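Local coordinates for bacteriocin immunity protein (Pseudomonas aeruginosa, PDB 6W0V) that probably protects its producing cell by binding the nuclease domain of the DNA-cutting toxin pyocin S8 and holding it inactive, at residues S5-E9 against A10-S14; I16-L19 against F20-F24; Y52-E55 against D56-D59; K69-R72 against A73-L77. The protein carries 1 engineered substitution. One frame throughout, in Å; residues are numbered along the deposited sequence.

Interaction 1. Residues S5-E9 against A10-S14; sequences SDHTE and AEFFS. Engineered in segment 5-9: His-7 (natural residue Tyr).
Thr-8 and Glu-11 form a capping box at the start of helix 9-21, with Thr-8 in the N-cap position. Of the polar bonds, one half of the box is firm: Thr-8 N donates to Glu-11 OE2 at 2.9 Å, on the anti side and tilted 27° out of the carboxylate plane. Glu-11 gets there with CG anti to its backbone N (chi1 177°) and the rest of the chain extended, which carries the acid back toward the helix start. The return bond from Glu-11 N to Thr-8 OG1 is less sure, because that oxygen sits too near Glu-11 CB in the model. The first helical bonds follow: Phe-12 N to Thr-8 O (2.9 Å) and Phe-13 N to Glu-9 O (2.7 Å).

The aromatic contact is T-shaped. Phe-12 turns its edge to the face of His-7, an engineered residue replacing tyrosine, with ring planes 81° apart and centroids separated by 5.0 Å. Further out, Phe-12 packs on Ile-37, Ile-68 and Phe-80, so the joint faces the helical core.

Among the charged groups, Glu-9 leaves this turn to form a salt bridge with Lys-69 on helix 61-74, while Asp-6 accepts from Lys-3 N. His-7 ND1 is buried without a hydrogen-bonding partner; Phe-12 CD1 lies 3.7 Å from His-7 ND1, above the middle of the imidazole.

Interaction 2. Residues I16-L19 against F20-F24; sequences ISEL and FNRSF
Glu-18 O is gripped by two backbone donors where helix 9-21 ends: Arg-22 N at 2.7 Å and Asn-21 N at 3.2 Å, the latter standing well above the carbonyl plane. One residue earlier, Ser-17 O accepts from Phe-20 N at 2.9 Å. Beside it Asn-21 ND2 donates to Ser-17 OG at 2.7 Å, with the hydroxyl oxygen in the amide plane; the bond links residues four apart, about one helical turn.

Ser-23 OG and Phe-24 N bond to Asp-76 of the pyocin S8 chain. There are two apolar contacts: Ile-16 CG2 meets Phe-20 CE1 at 3.8 Å, and Leu-19 CD2 approaches Phe-24 CE2 at 3.9 Å.

The side chains of Glu-18 and Arg-22 run alongside each other, pointing the same way. Their salt bridge joins Glu-18 OE1 to the edge of the guanidinium at NH1, with a modelled length so short that its exact value is doubtful. Arg-22 is extended from CG to NE, and its NH2 has a second acid partner, Glu-29. Phe-24 CE1 lies over one face of the Arg-22 guanidinium, offset toward its rim. Two acids and an aromatic ring around Arg-22 would hold its charge and limit its rotation in the segment that meets the toxin.

Interaction 3. Residues Y52-E55 against D56-D59; sequences YPKE and DEED
Lys-54 N donates to Glu-57 OE2 at 2.8 Å in an almost straight bond (N-H...O 173°), although the amide comes from above the carboxylate plane. In return Glu-57 N donates to Lys-54 O, also at 2.8 Å. The two residues thus exchange bonds, one through the backbone and one through the carboxylate. Glu-57 places its acid there with CG anti to the carbonyl carbon (chi1 -65°) and the chain extended beyond, running beside the Lys-54 side chain in the same direction; Lys-54 CG lies 3.2 Å from Glu-57 OE2.

The backbone bond closes a type I beta turn from Lys-54 to Glu-57, within the loop linking helix 48-51 to helix 61-74. Water fills out the Glu-57 carboxylate. One molecule donates to OE1 and takes a weak bond from Lys-54 NZ, linking the two charged ends that do not touch directly. Another lies 2.7 Å from Glu-57 OE2 and 2.9 Å from Tyr-52 O, but has more acceptors near it than protons to give. Arg-67 of the same chain adds a weak, long ion pair to OE2.

Pro-53 CG packs against Asp-59 CG at 3.5 Å, at the base of the loop. Asp-59 OD2 accepts from Lys-68 N of the pyocin S8 chain, and Tyr-52 OH bonds to Phe-81 O of that chain.

Interaction 4. Residues K69-R72 against A73-L77; sequences KEWR and AANGL
Asn-75 lays its amide over the indole of Trp-71, the planes only 17° apart, with ND2 above one face and toward the rim. The same ND2 donates to Trp-71 O at 2.7 Å (N-H...O 163°), and the carbonyl oxygen lies close to the amide plane. This bond sets the amide's rotation, while Asn-75 CB makes a CH-pi contact 3.8 Å from the centroid of the Trp-71 six-membered ring. Trp-71 holds its ring there with CG anti to the backbone N (chi1 -166°). Alongside, Leu-77 CD1 touches Trp-71 CZ3 at 3.4 Å, and Leu-77 CB sits over the middle of the Arg-72 guanidinium, 3.6 Å from Arg-72 NH2.

These side chains are placed by the backbone as helix 61-74 runs out. Arg-72 O accepts from Asn-75 N at 3.1 Å and from Leu-77 N at 3.0 Å, and the two donors arrive from opposite faces of the carbonyl plane. The bond to Leu-77 spans five residues and closes over Gly-76, whose left-handed backbone turns the chain, as glycines commonly do at helix C-termini. Ala-73 N to Lys-69 O, at 2.8 Å, is a regular helical bond just before.

Outside, Arg-72 bonds to Pro-78 O, Ala-41 O and Gln-42 OE1, and the His-43 ring meets Trp-71. With oxygen acceptors at its nitrogens and Leu-77 on a face, the buried guanidinium ties the helix end to the following chain and to the C-terminal end of helix 27-41 and the residue after it.

Overall arrangement
Interactions 1 and 2 share helix 9-21, one at its start and the other at its end, their centres about 15 Å apart; both are partly buried. Phe-12 packs in the helical core, while Phe-20 and Phe-24 also meet the toxin. Interactions 3 and 4 lie at the surface, before and at the end of helix 61-74. A salt bridge from Glu-9 to Lys-69 joins interactions 1 and 4, whereas Phe-20 packs on Asp-59 between 2 and 3. Interactions 1 and 4 do not touch pyocin S8. Chemistry follows place: a capping box starts helix 9-21, a salt bridge ends it, an amide stacks on indole ending helix 61-74, and carboxylate and water serve the exposed loop.

Interaction 1. Residues S5-E9 against A10-S14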
loop_
_atom_site.group_PDB
_atom_site.type_symbol
_atom_site.label_atom_id
_atom_site.label_comp_id
_atom_site.label_asym_id
_atom_site.label_seq_id
_atom_site.Cartn_x
_atom_site.Cartn_y
_atom_site.Cartn_z
ATOM N N SER B 5 -8.425 -21.140 12.394
ATOM C CA SER B 5 -9.310 -22.114 13.076
ATOM C C SER B 5 -10.139 -21.410 14.153
ATOM O O SER B 5 -11.144 -21.985 14.574
ATOM C CB SER B 5 -8.509 -23.227 13.651
ATOM O OG SER B 5 -7.599 -22.728 14.608
ATOM N N ASP B 6 -9.710 -20.224 14.594
ATOM C CA ASP B 6 -10.427 -19.399 15.599
ATOM C C ASP B 6 -11.496 -18.549 14.911
ATOM O O ASP B 6 -12.312 -17.950 15.623
ATOM C CB ASP B 6 -9.488 -18.446 16.339
ATOM C CG ASP B 6 -8.368 -19.114 17.109
ATOM O OD1 ASP B 6 -8.631 -20.161 17.731
ATOM O OD2 ASP B 6 -7.242 -18.562 17.091
ATOM N N HIS B 7 -11.475 -18.461 13.583
ATOM C CA HIS B 7 -12.485 -17.675 12.840
ATOM C C HIS B 7 -13.511 -18.602 12.215
ATOM O O HIS B 7 -13.120 -19.661 11.709
ATOM C CB HIS B 7 -11.893 -16.888 11.683
ATOM C CG HIS B 7 -10.880 -15.874 12.064
ATOM N ND1 HIS B 7 -11.154 -14.523 12.046
ATOM C CD2 HIS B 7 -9.585 -16.004 12.402
ATOM C CE1 HIS B 7 -10.063 -13.863 12.372
ATOM N NE2 HIS B 7 -9.089 -14.748 12.600
ATOM N N THR B 8 -14.754 -18.149 12.142
ATOM C CA THR B 8 -15.701 -18.675 11.139
ATOM C C THR B 8 -15.253 -18.127 9.785
ATOM O O THR B 8 -14.573 -17.076 9.728
ATOM C CB THR B 8 -17.153 -18.316 11.454
ATOM O OG1 THR B 8 -17.248 -16.905 11.273
ATOM C CG2 THR B 8 -17.577 -18.738 12.844
ATOM N N GLU B 9 -15.606 -18.823 8.716
ATOM C CA GLU B 9 -15.285 -18.339 7.359
ATOM C C GLU B 9 -15.916 -16.962 7.154
ATOM O O GLU B 9 -15.228 -16.080 6.648
ATOM C CB GLU B 9 -15.808 -19.296 6.302
ATOM C CG GLU B 9 -15.571 -18.757 4.914
ATOM C CD GLU B 9 -15.802 -19.789 3.845
ATOM O OE1 GLU B 9 -16.823 -19.685 3.141
ATOM O OE2 GLU B 9 -14.967 -20.700 3.744
ATOM N N ALA B 10 -17.187 -16.788 7.520
ATOM C CA ALA B 10 -17.910 -15.510 7.323
ATOM C C ALA B 10 -17.135 -14.407 8.049
ATOM O O ALA B 10 -16.940 -13.322 7.467
ATOM C CB ALA B 10 -19.329 -15.630 7.816
ATOM N N GLU B 11 -16.684 -14.712 9.268
ATOM C CA GLU B 11 -15.926 -13.797 10.159
ATOM C C GLU B 11 -14.655 -13.365 9.431
ATOM O O GLU B 11 -14.397 -12.160 9.308
ATOM C CB GLU B 11 -15.636 -14.528 11.467
ATOM C CG GLU B 11 -14.804 -13.749 12.458
ATOM C CD GLU B 11 -14.567 -14.542 13.728
ATOM O OE1 GLU B 11 -14.058 -13.958 14.701
ATOM O OE2 GLU B 11 -14.926 -15.734 13.747
ATOM N N PHE B 12 -13.909 -14.334 8.923
ATOM C CA PHE B 12 -12.642 -14.083 8.211
ATOM C C PHE B 12 -12.922 -13.353 6.898
ATOM O O PHE B 12 -12.206 -12.409 6.523
ATOM C CB PHE B 12 -11.947 -15.406 7.949
ATOM C CG PHE B 12 -10.493 -15.217 7.654
ATOM C CD1 PHE B 12 -9.616 -14.869 8.664
ATOM C CD2 PHE B 12 -10.025 -15.329 6.360
ATOM C CE1 PHE B 12 -8.273 -14.710 8.384
ATOM C CE2 PHE B 12 -8.682 -15.166 6.085
ATOM C CZ PHE B 12 -7.812 -14.837 7.098
ATOM N N PHE B 13 -13.962 -13.793 6.201
ATOM C CA PHE B 13 -14.358 -13.209 4.902
ATOM C C PHE B 13 -14.693 -11.730 5.102
ATOM O O PHE B 13 -14.348 -10.904 4.242
ATOM C CB PHE B 13 -15.551 -13.948 4.309
ATOM C CG PHE B 13 -16.000 -13.310 3.026
ATOM C CD1 PHE B 13 -15.216 -13.405 1.891
ATOM C CD2 PHE B 13 -17.162 -12.558 2.974
ATOM C CE1 PHE B 13 -15.609 -12.794 0.712
ATOM C CE2 PHE B 13 -17.551 -11.945 1.794
ATOM C CZ PHE B 13 -16.773 -12.066 0.666
ATOM N N SER B 14 -15.363 -11.425 6.210
ATOM C CA SER B 14 -15.718 -10.046 6.620
ATOM C C SER B 14 -14.442 -9.207 6.690
ATOM O O SER B 14 -14.456 -8.102 6.123
ATOM C CB SER B 14 -16.448 -10.040 7.922
ATOM O OG SER B 14 -16.947 -8.746 8.213
#

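Interaction 2. Residues I16-L19 against F20-F24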
loop_
_atom_site.group_PDB
_atom_site.type_symbol
_atom_site.label_atom_id
_atom_site.label_comp_id
_atom_site.label_asym_id
_atom_site.label_seq_id
_atom_site.Cartn_x
_atom_site.Cartn_y
_atom_site.Cartn_z
ATOM N N ILE B 16 -11.553 -9.687 5.176
ATOM C CA ILE B 16 -11.016 -9.509 3.808
ATOM C C ILE B 16 -11.875 -8.462 3.111
ATOM O O ILE B 16 -11.318 -7.593 2.443
ATOM C CB ILE B 16 -11.022 -10.831 3.038
ATOM C CG1 ILE B 16 -10.158 -11.885 3.729
ATOM C CG2 ILE B 16 -10.587 -10.584 1.608
ATOM C CD1 ILE B 16 -10.409 -13.287 3.232
ATOM N N SER B 17 -13.193 -8.607 3.231
ATOM C CA SER B 17 -14.170 -7.720 2.567
ATOM C C SER B 17 -13.877 -6.275 2.970
ATOM O O SER B 17 -13.910 -5.416 2.097
ATOM C CB SER B 17 -15.564 -8.100 2.913
ATOM O OG SER B 17 -16.478 -7.225 2.272
ATOM N N GLU B 18 -13.559 -6.048 4.240
ATOM C CA GLU B 18 -13.236 -4.696 4.754
ATOM C C GLU B 18 -12.182 -4.056 3.853
ATOM O O GLU B 18 -12.337 -2.895 3.511
ATOM C CB GLU B 18 -12.715 -4.749 6.185
ATOM C CG GLU B 18 -13.774 -5.132 7.189
ATOM C CD GLU B 18 -13.333 -4.992 8.631
ATOM O OE1 GLU B 18 -12.738 -3.958 8.955
ATOM O OE2 GLU B 18 -13.588 -5.912 9.417
ATOM N N LEU B 19 -11.145 -4.800 3.483
ATOM C CA LEU B 19 -10.029 -4.228 2.689
ATOM C C LEU B 19 -10.534 -3.742 1.332
ATOM O O LEU B 19 -9.979 -2.773 0.820
ATOM C CB LEU B 19 -8.913 -5.256 2.548
ATOM C CG LEU B 19 -8.301 -5.707 3.868
ATOM C CD1 LEU B 19 -7.208 -6.723 3.628
ATOM C CD2 LEU B 19 -7.763 -4.514 4.649
ATOM N N PHE B 20 -11.540 -4.388 0.753
ATOM C CA PHE B 20 -12.078 -3.982 -0.567
ATOM C C PHE B 20 -13.104 -2.870 -0.397
ATOM O O PHE B 20 -13.214 -2.044 -1.309
ATOM C CB PHE B 20 -12.718 -5.170 -1.272
ATOM C CG PHE B 20 -11.712 -6.190 -1.723
ATOM C CD1 PHE B 20 -11.214 -7.131 -0.836
ATOM C CD2 PHE B 20 -11.256 -6.199 -3.029
ATOM C CE1 PHE B 20 -10.277 -8.059 -1.249
ATOM C CE2 PHE B 20 -10.325 -7.137 -3.440
ATOM C CZ PHE B 20 -9.845 -8.068 -2.554
ATOM N N ASN B 21 -13.836 -2.875 0.719
ATOM C CA ASN B 21 -15.141 -2.174 0.820
ATOM C C ASN B 21 -15.143 -1.092 1.902
ATOM O O ASN B 21 -15.989 -0.193 1.791
ATOM C CB ASN B 21 -16.257 -3.191 1.038
ATOM C CG ASN B 21 -16.315 -4.171 -0.112
ATOM O OD1 ASN B 21 -16.298 -3.762 -1.270
ATOM N ND2 ASN B 21 -16.345 -5.457 0.192
ATOM N N ARG B 22 -14.279 -1.188 2.916
ATOM C CA ARG B 22 -14.305 -0.289 4.100
ATOM C C ARG B 22 -13.286 0.825 3.870
ATOM O O ARG B 22 -12.229 0.558 3.274
ATOM C CB ARG B 22 -14.014 -1.046 5.401
ATOM C CG ARG B 22 -13.478 -0.191 6.544
ATOM C CD ARG B 22 -13.291 -1.014 7.807
ATOM N NE ARG B 22 -13.007 -0.201 8.984
ATOM C CZ ARG B 22 -12.626 -0.670 10.175
ATOM N NH1 ARG B 22 -12.448 -1.966 10.378
ATOM N NH2 ARG B 22 -12.413 0.175 11.168
ATOM N N SER B 23 -13.603 2.029 4.331
ATOM C CA SER B 23 -12.622 3.132 4.422
ATOM C C SER B 23 -11.973 3.097 5.804
ATOM O O SER B 23 -12.684 3.232 6.825
ATOM C CB SER B 23 -13.233 4.458 4.114
ATOM O OG SER B 23 -13.384 4.592 2.714
ATOM N N PHE B 24 -10.664 2.916 5.825
ATOM C CA PHE B 24 -9.878 2.907 7.072
ATOM C C PHE B 24 -9.441 4.330 7.366
ATOM O O PHE B 24 -9.032 5.032 6.433
ATOM C CB PHE B 24 -8.710 1.946 6.940
ATOM C CG PHE B 24 -9.184 0.526 6.901
ATOM C CD1 PHE B 24 -9.457 -0.134 8.082
ATOM C CD2 PHE B 24 -9.417 -0.109 5.696
ATOM C CE1 PHE B 24 -9.897 -1.442 8.063
ATOM C CE2 PHE B 24 -9.864 -1.418 5.681
ATOM C CZ PHE B 24 -10.111 -2.072 6.864
#

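Interaction 3. Residues Y52-E55 against D56-D59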
loop_
_atom_site.group_PDB
_atom_site.type_symbol
_atom_site.label_atom_id
_atom_site.label_comp_id
_atom_site.label_asym_id
_atom_site.label_seq_id
_atom_site.Cartn_x
_atom_site.Cartn_y
_atom_site.Cartn_z
ATOM N N TYR B 52 -1.830 -8.179 -4.357
ATOM C CA TYR B 52 -1.207 -8.499 -5.659
ATOM C C TYR B 52 -1.803 -9.784 -6.186
ATOM O O TYR B 52 -1.081 -10.733 -6.457
ATOM C CB TYR B 52 0.308 -8.532 -5.514
ATOM C CG TYR B 52 0.810 -7.149 -5.248
ATOM C CD1 TYR B 52 1.066 -6.299 -6.305
ATOM C CD2 TYR B 52 0.882 -6.657 -3.960
ATOM C CE1 TYR B 52 1.464 -4.998 -6.092
ATOM C CE2 TYR B 52 1.277 -5.356 -3.728
ATOM C CZ TYR B 52 1.563 -4.533 -4.797
ATOM O OH TYR B 52 1.964 -3.257 -4.580
ATOM N N PRO B 53 -3.126 -9.806 -6.421
ATOM C CA PRO B 53 -3.716 -10.929 -7.140
ATOM C C PRO B 53 -3.012 -10.978 -8.502
ATOM O O PRO B 53 -2.785 -9.923 -9.078
ATOM C CB PRO B 53 -5.199 -10.552 -7.235
ATOM C CG PRO B 53 -5.198 -9.039 -7.148
ATOM C CD PRO B 53 -4.087 -8.724 -6.170
ATOM N N LYS B 54 -2.636 -12.170 -8.965
ATOM C CA LYS B 54 -2.021 -12.338 -10.307
ATOM C C LYS B 54 -3.117 -12.084 -11.344
ATOM O O LYS B 54 -4.304 -12.077 -10.956
ATOM C CB LYS B 54 -1.409 -13.725 -10.501
ATOM C CG LYS B 54 -0.689 -14.309 -9.295
ATOM C CD LYS B 54 0.514 -15.157 -9.641
ATOM C CE LYS B 54 1.819 -14.465 -9.311
ATOM N NZ LYS B 54 2.066 -14.448 -7.850
ATOM N N GLU B 55 -2.743 -11.899 -12.611
ATOM C CA GLU B 55 -3.702 -11.577 -13.705
ATOM C C GLU B 55 -4.784 -12.662 -13.762
ATOM O O GLU B 55 -5.940 -12.322 -14.066
ATOM C CB GLU B 55 -2.969 -11.420 -15.040
ATOM C CG GLU B 55 -2.380 -10.031 -15.232
ATOM C CD GLU B 55 -1.328 -9.904 -16.322
ATOM O OE1 GLU B 55 -1.214 -10.831 -17.150
ATOM O OE2 GLU B 55 -0.620 -8.876 -16.333
ATOM N N ASP B 56 -4.412 -13.903 -13.433
ATOM C CA ASP B 56 -5.271 -15.118 -13.481
ATOM C C ASP B 56 -6.096 -15.254 -12.195
ATOM O O ASP B 56 -6.894 -16.201 -12.105
ATOM C CB ASP B 56 -4.395 -16.362 -13.642
ATOM C CG ASP B 56 -3.235 -16.348 -12.664
ATOM O OD1 ASP B 56 -2.316 -15.527 -12.867
ATOM O OD2 ASP B 56 -3.289 -17.105 -11.676
ATOM N N GLU B 57 -5.901 -14.373 -11.211
ATOM C CA GLU B 57 -6.550 -14.522 -9.887
ATOM C C GLU B 57 -7.649 -13.478 -9.743
ATOM O O GLU B 57 -7.522 -12.387 -10.333
ATOM C CB GLU B 57 -5.510 -14.400 -8.781
ATOM C CG GLU B 57 -4.507 -15.529 -8.829
ATOM C CD GLU B 57 -3.423 -15.449 -7.778
ATOM O OE1 GLU B 57 -2.794 -16.490 -7.508
ATOM O OE2 GLU B 57 -3.202 -14.344 -7.244
ATOM N N GLU B 58 -8.678 -13.803 -8.969
ATOM C CA GLU B 58 -9.827 -12.896 -8.777
ATOM C C GLU B 58 -9.444 -11.862 -7.727
ATOM O O GLU B 58 -9.082 -12.218 -6.601
ATOM C CB GLU B 58 -11.098 -13.629 -8.374
ATOM C CG GLU B 58 -12.301 -12.716 -8.433
ATOM C CD GLU B 58 -13.625 -13.412 -8.203
ATOM O OE1 GLU B 58 -14.124 -13.360 -7.064
ATOM O OE2 GLU B 58 -14.148 -13.982 -9.165
ATOM N N ASP B 59 -9.516 -10.605 -8.119
ATOM C CA ASP B 59 -9.211 -9.492 -7.208
ATOM C C ASP B 59 -10.490 -9.169 -6.435
ATOM O O ASP B 59 -11.202 -8.253 -6.837
ATOM C CB ASP B 59 -8.674 -8.332 -8.025
ATOM C CG ASP B 59 -8.157 -7.243 -7.130
ATOM O OD1 ASP B 59 -8.062 -7.500 -5.915
ATOM O OD2 ASP B 59 -7.878 -6.187 -7.664
HETATM O O HOH W 1 -1.639 -13.371 -5.298
HETATM O O HOH W 2 -0.417 -16.337 -6.837
#

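Interaction 4. Residues K69-R72 against A73-L77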
loop_
_atom_site.group_PDB
_atom_site.type_symbol
_atom_site.label_atom_id
_atom_site.label_comp_id
_atom_site.label_asym_id
_atom_site.label_seq_id
_atom_site.Cartn_x
_atom_site.Cartn_y
_atom_site.Cartn_z
ATOM N N LYS B 69 -7.866 -20.278 1.516
ATOM C CA LYS B 69 -8.441 -21.599 1.817
ATOM C C LYS B 69 -7.740 -22.658 0.983
ATOM O O LYS B 69 -7.439 -23.716 1.521
ATOM C CB LYS B 69 -9.923 -21.563 1.504
ATOM C CG LYS B 69 -10.737 -20.825 2.539
ATOM C CD LYS B 69 -12.142 -20.621 2.098
ATOM C CE LYS B 69 -12.865 -21.918 1.820
ATOM N NZ LYS B 69 -14.229 -21.594 1.371
ATOM N N GLU B 70 -7.526 -22.385 -0.293
ATOM C CA GLU B 70 -6.954 -23.415 -1.185
ATOM C C GLU B 70 -5.556 -23.731 -0.703
ATOM O O GLU B 70 -5.174 -24.895 -0.641
ATOM C CB GLU B 70 -6.895 -22.960 -2.626
ATOM C CG GLU B 70 -8.242 -22.995 -3.270
ATOM C CD GLU B 70 -8.153 -22.829 -4.766
ATOM O OE1 GLU B 70 -7.122 -22.327 -5.246
ATOM O OE2 GLU B 70 -9.103 -23.206 -5.431
ATOM N N TRP B 71 -4.803 -22.700 -0.374
ATOM C CA TRP B 71 -3.412 -22.931 0.019
ATOM C C TRP B 71 -3.377 -23.754 1.303
ATOM O O TRP B 71 -2.624 -24.738 1.391
ATOM C CB TRP B 71 -2.694 -21.599 0.165
ATOM C CG TRP B 71 -1.255 -21.932 0.220
ATOM C CD1 TRP B 71 -0.443 -22.255 -0.826
ATOM C CD2 TRP B 71 -0.529 -22.216 1.410
ATOM N NE1 TRP B 71 0.780 -22.642 -0.364
ATOM C CE2 TRP B 71 0.755 -22.628 1.004
ATOM C CE3 TRP B 71 -0.830 -22.111 2.769
ATOM C CZ2 TRP B 71 1.741 -22.965 1.919
ATOM C CZ3 TRP B 71 0.159 -22.423 3.672
ATOM C CH2 TRP B 71 1.418 -22.844 3.250
ATOM N N ARG B 72 -4.193 -23.377 2.273
ATOM C CA ARG B 72 -4.217 -24.066 3.579
ATOM C C ARG B 72 -4.699 -25.493 3.375
ATOM O O ARG B 72 -4.059 -26.398 3.902
ATOM C CB ARG B 72 -5.133 -23.313 4.528
ATOM C CG ARG B 72 -4.531 -21.970 4.892
ATOM C CD ARG B 72 -5.396 -21.214 5.847
ATOM N NE ARG B 72 -5.426 -21.930 7.096
ATOM C CZ ARG B 72 -4.472 -21.935 8.012
ATOM N NH1 ARG B 72 -3.389 -21.186 7.861
ATOM N NH2 ARG B 72 -4.633 -22.656 9.109
ATOM N N ALA B 73 -5.768 -25.653 2.604
ATOM C CA ALA B 73 -6.370 -26.983 2.396
ATOM C C ALA B 73 -5.358 -27.887 1.697
ATOM O O ALA B 73 -5.388 -29.082 1.963
ATOM C CB ALA B 73 -7.649 -26.858 1.634
ATOM N N ALA B 74 -4.510 -27.350 0.821
ATOM C CA ALA B 74 -3.548 -28.149 0.028
ATOM C C ALA B 74 -2.270 -28.389 0.833
ATOM O O ALA B 74 -1.463 -29.230 0.427
ATOM C CB ALA B 74 -3.241 -27.455 -1.271
ATOM N N ASN B 75 -2.055 -27.632 1.914
ATOM C CA ASN B 75 -0.748 -27.642 2.604
ATOM C C ASN B 75 -0.917 -28.004 4.073
ATOM O O ASN B 75 -0.079 -27.621 4.867
ATOM C CB ASN B 75 -0.041 -26.307 2.397
ATOM C CG ASN B 75 0.421 -26.190 0.965
ATOM O OD1 ASN B 75 1.450 -26.755 0.600
ATOM N ND2 ASN B 75 -0.383 -25.555 0.135
ATOM N N GLY B 76 -1.931 -28.791 4.400
ATOM C CA GLY B 76 -1.985 -29.485 5.692
ATOM C C GLY B 76 -2.306 -28.535 6.811
ATOM O O GLY B 76 -1.965 -28.835 7.956
ATOM N N LEU B 77 -2.945 -27.418 6.482
ATOM C CA LEU B 77 -3.338 -26.449 7.520
ATOM C C LEU B 77 -4.840 -26.445 7.678
ATOM O O LEU B 77 -5.580 -26.664 6.724
ATOM C CB LEU B 77 -2.805 -25.072 7.139
ATOM C CG LEU B 77 -1.291 -24.970 7.180
ATOM C CD1 LEU B 77 -0.869 -23.607 6.688
ATOM C CD2 LEU B 77 -0.779 -25.229 8.585
#